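Local structure of putative phosphosugar isomerase (Silicibacter pomeroyi DSS-3, 3FJ1) at residues E267-A278 with A286-A294. The protein is of unproven function but, as a protein with two SIS domains, probably binds phosphosugars or related carbohydrate derivatives and may act as an isomerase or aminotransferase. Numbering follows the deposited sequence. Where two conformers were deposited one is given.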
loop_
_atom_site.group_PDB
_atom_site.type_symbol
_atom_site.label_atom_id
_atom_site.label_comp_id
_atom_site.label_asym_id
_atom_site.label_seq_id
_atom_site.Cartn_x
_atom_site.Cartn_y
_atom_site.Cartn_z
ATOM N N GLU A 267 1.189 -9.156 -19.165
ATOM C CA GLU A 267 2.072 -8.581 -20.166
ATOM C C GLU A 267 1.271 -7.799 -21.197
ATOM O O GLU A 267 1.580 -6.653 -21.475
ATOM C CB GLU A 267 2.904 -9.670 -20.880
ATOM C CG GLU A 267 4.109 -9.093 -21.610
ATOM C CD GLU A 267 4.926 -10.113 -22.367
ATOM O OE1 GLU A 267 4.516 -11.283 -22.475
ATOM O OE2 GLU A 267 6.003 -9.741 -22.861
ATOM N N ALA A 268 0.213 -8.396 -21.756
ATOM C CA ALA A 268 -0.576 -7.681 -22.768
ATOM C C ALA A 268 -1.264 -6.397 -22.247
ATOM O O ALA A 268 -1.139 -5.345 -22.876
ATOM C CB ALA A 268 -1.594 -8.636 -23.460
ATOM N N PRO A 269 -2.026 -6.477 -21.150
ATOM C CA PRO A 269 -2.602 -5.217 -20.650
ATOM C C PRO A 269 -1.587 -4.120 -20.278
ATOM O O PRO A 269 -1.910 -2.943 -20.415
ATOM C CB PRO A 269 -3.418 -5.648 -19.420
ATOM C CG PRO A 269 -2.974 -6.995 -19.089
ATOM C CD PRO A 269 -2.506 -7.632 -20.370
ATOM N N LEU A 270 -0.417 -4.490 -19.759
ATOM C CA LEU A 270 0.616 -3.521 -19.438
ATOM C C LEU A 270 1.076 -2.835 -20.727
ATOM O O LEU A 270 1.126 -1.615 -20.822
ATOM C CB LEU A 270 1.775 -4.223 -18.734
ATOM C CG LEU A 270 3.002 -3.434 -18.209
ATOM C CD1 LEU A 270 3.835 -2.721 -19.311
ATOM C CD2 LEU A 270 2.548 -2.473 -17.129
ATOM N N ALA A 271 1.398 -3.649 -21.721
ATOM C CA ALA A 271 1.808 -3.162 -23.038
ATOM C C ALA A 271 0.747 -2.223 -23.653
ATOM O O ALA A 271 1.092 -1.200 -24.228
ATOM C CB ALA A 271 2.074 -4.333 -23.946
ATOM N N GLU A 272 -0.532 -2.597 -23.550
ATOM C CA GLU A 272 -1.636 -1.805 -24.054
ATOM C C GLU A 272 -1.673 -0.375 -23.469
ATOM O O GLU A 272 -1.807 0.622 -24.199
ATOM C CB GLU A 272 -2.956 -2.546 -23.783
ATOM N N ILE A 273 -1.570 -0.279 -22.159
ATOM C CA ILE A 273 -1.555 1.033 -21.487
ATOM C C ILE A 273 -0.267 1.796 -21.824
ATOM O O ILE A 273 -0.311 3.002 -22.016
ATOM C CB ILE A 273 -1.718 0.896 -19.964
ATOM C CG1 ILE A 273 -3.119 0.378 -19.646
ATOM C CG2 ILE A 273 -1.409 2.253 -19.255
ATOM C CD1 ILE A 273 -4.238 1.370 -19.903
ATOM N N ALA A 274 0.861 1.089 -21.913
ATOM C CA ALA A 274 2.137 1.722 -22.230
ATOM C C ALA A 274 1.994 2.406 -23.591
ATOM O O ALA A 274 2.377 3.567 -23.778
ATOM C CB ALA A 274 3.268 0.682 -22.224
ATOM N N ASP A 275 1.415 1.687 -24.543
ATOM C CA ASP A 275 1.196 2.248 -25.866
ATOM C C ASP A 275 0.223 3.443 -25.872
ATOM O O ASP A 275 0.479 4.405 -26.584
ATOM C CB ASP A 275 0.740 1.159 -26.853
ATOM C CG ASP A 275 1.896 0.285 -27.334
ATOM O OD1 ASP A 275 3.070 0.671 -27.192
ATOM O OD2 ASP A 275 1.641 -0.788 -27.907
ATOM N N GLN A 276 -0.854 3.380 -25.072
ATOM C CA GLN A 276 -1.845 4.457 -24.989
ATOM C C GLN A 276 -1.203 5.746 -24.484
ATOM O O GLN A 276 -1.474 6.857 -25.002
ATOM C CB GLN A 276 -3.002 4.083 -24.053
ATOM C CG GLN A 276 -4.015 3.103 -24.630
ATOM C CD GLN A 276 -5.092 2.733 -23.624
ATOM O OE1 GLN A 276 -5.508 3.565 -22.799
ATOM N NE2 GLN A 276 -5.517 1.463 -23.645
ATOM N N ILE A 277 -0.338 5.574 -23.484
ATOM C CA ILE A 277 0.405 6.681 -22.897
ATOM C C ILE A 277 1.352 7.285 -23.966
ATOM O O ILE A 277 1.376 8.523 -24.171
ATOM C CB ILE A 277 1.148 6.253 -21.622
ATOM C CG1 ILE A 277 0.156 5.830 -20.525
ATOM C CG2 ILE A 277 2.044 7.398 -21.134
ATOM C CD1 ILE A 277 0.813 5.125 -19.380
ATOM N N ALA A 278 2.099 6.426 -24.672
ATOM C CA ALA A 278 2.996 6.862 -25.757
ATOM C C ALA A 278 2.234 7.567 -26.883
ATOM O O ALA A 278 2.747 8.514 -27.493
ATOM C CB ALA A 278 3.784 5.657 -26.317
ATOM N N ALA A 286 9.018 0.054 -22.089
ATOM C CA ALA A 286 8.410 -1.109 -21.409
ATOM C C ALA A 286 9.219 -2.355 -21.658
ATOM O O ALA A 286 9.785 -2.493 -22.732
ATOM C CB ALA A 286 6.959 -1.294 -21.819
ATOM N N THR A 287 9.260 -3.267 -20.680
ATOM C CA THR A 287 10.089 -4.498 -20.737
ATOM C C THR A 287 9.334 -5.639 -21.429
ATOM O O THR A 287 9.152 -6.703 -20.860
ATOM C CB THR A 287 10.534 -4.971 -19.327
ATOM O OG1 THR A 287 9.376 -5.345 -18.564
ATOM C CG2 THR A 287 11.293 -3.844 -18.520
ATOM N N THR A 288 8.919 -5.401 -22.660
ATOM C CA THR A 288 8.166 -6.370 -23.426
ATOM C C THR A 288 8.216 -6.011 -24.906
ATOM O O THR A 288 8.190 -4.837 -25.285
ATOM C CB THR A 288 6.697 -6.455 -22.970
ATOM O OG1 THR A 288 5.941 -7.197 -23.932
ATOM C CG2 THR A 288 6.079 -5.069 -22.795
ATOM N N GLY A 289 8.231 -7.066 -25.712
ATOM C CA GLY A 289 8.200 -6.968 -27.155
ATOM C C GLY A 289 6.823 -6.651 -27.676
ATOM O O GLY A 289 6.678 -6.334 -28.853
ATOM N N ARG A 290 5.821 -6.705 -26.805
ATOM C CA ARG A 290 4.428 -6.486 -27.207
ATOM C C ARG A 290 4.033 -5.039 -27.480
ATOM O O ARG A 290 3.002 -4.809 -28.092
ATOM C CB ARG A 290 3.471 -7.036 -26.159
ATOM C CG ARG A 290 3.593 -8.503 -25.928
ATOM C CD ARG A 290 2.461 -8.951 -25.076
ATOM N NE ARG A 290 1.270 -9.069 -25.905
ATOM C CZ ARG A 290 0.624 -10.204 -26.168
ATOM N NH1 ARG A 290 0.965 -11.351 -25.584
ATOM N NH2 ARG A 290 -0.423 -10.168 -26.971
ATOM N N VAL A 291 4.816 -4.073 -27.012
ATOM C CA VAL A 291 4.516 -2.669 -27.285
ATOM C C VAL A 291 4.889 -2.342 -28.734
ATOM O O VAL A 291 5.928 -2.795 -29.236
ATOM C CB VAL A 291 5.249 -1.690 -26.346
ATOM C CG1 VAL A 291 4.651 -1.788 -24.923
ATOM C CG2 VAL A 291 6.735 -1.933 -26.359
ATOM N N THR A 292 4.040 -1.540 -29.369
ATOM C CA THR A 292 4.200 -1.155 -30.760
ATOM C C THR A 292 4.468 0.346 -30.915
ATOM O O THR A 292 4.917 0.777 -31.981
ATOM C CB THR A 292 2.949 -1.577 -31.543
ATOM O OG1 THR A 292 1.850 -0.731 -31.213
ATOM C CG2 THR A 292 2.566 -3.010 -31.164
ATOM N N ARG A 293 4.210 1.124 -29.856
ATOM C CA ARG A 293 4.409 2.575 -29.823
ATOM C C ARG A 293 5.478 2.903 -28.757
ATOM O O ARG A 293 6.473 3.558 -29.016
ATOM C CB ARG A 293 3.068 3.229 -29.462
ATOM C CG ARG A 293 2.992 4.742 -29.599
ATOM C CD ARG A 293 2.441 5.161 -30.952
ATOM N NE ARG A 293 0.989 4.957 -31.039
ATOM C CZ ARG A 293 0.253 5.234 -32.111
ATOM N NH1 ARG A 293 0.823 5.723 -33.202
ATOM N NH2 ARG A 293 -1.061 5.022 -32.096
ATOM N N ALA A 294 5.245 2.447 -27.525
ATOM C CA ALA A 294 6.221 2.624 -26.453
ATOM C C ALA A 294 7.517 1.911 -26.882
ATOM O O ALA A 294 7.471 0.961 -27.688
ATOM C CB ALA A 294 5.687 2.032 -25.109
HETATM O O HOH W 1 0.408 -3.709 -27.073
#
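The carboxylate of Asp-275 reaches from the helix into the loop at 292-294 and collects three consecutive backbone N-H groups. Thr-292 N meets Asp-275 OD2 on its syn side, 2.9 Å away and almost straight at 171°. OD1 takes two donors from one face of the carboxylate: Arg-293 N comes down from well above the plane, whereas Ala-294 N, at 2.8 Å from Asp-275 OD1, points nearly along the C-O axis. CG turned anti to its own carbonyl carbon (chi1 -78°) sets the carboxylate beside these N-H groups; a water bridges OD2 to Arg-290 O. With an alanine here both acceptor oxygens are gone, and the three amides would probably be left without a mate, this end of the loop freer to shift. In the second SIS domain, an alpha-beta-alpha sandwich round a five-stranded parallel sheet, this loop links neighbouring strands 284-286 and 295-296 and runs along one side of helix 267-279. Small residues let the two pack closely: Ala-271 CB lies 3.8 Å from Val-291 CG1, and Ala-274 CB touches both that methyl and Ala-294 CB. Near the start of the helix, extended Glu-267 accepts from Thr-288 OG1 on the anti side of OE2 (2.8 Å), tilted 34° out of the carboxylate plane, and OE2 also salt-bridges Arg-301. The same hydroxyl takes Arg-290 N in an ST turn. Arg-290, bent at chi3, lays its guanidinium face against Ala-268 CB, 3.7 Å above the plane.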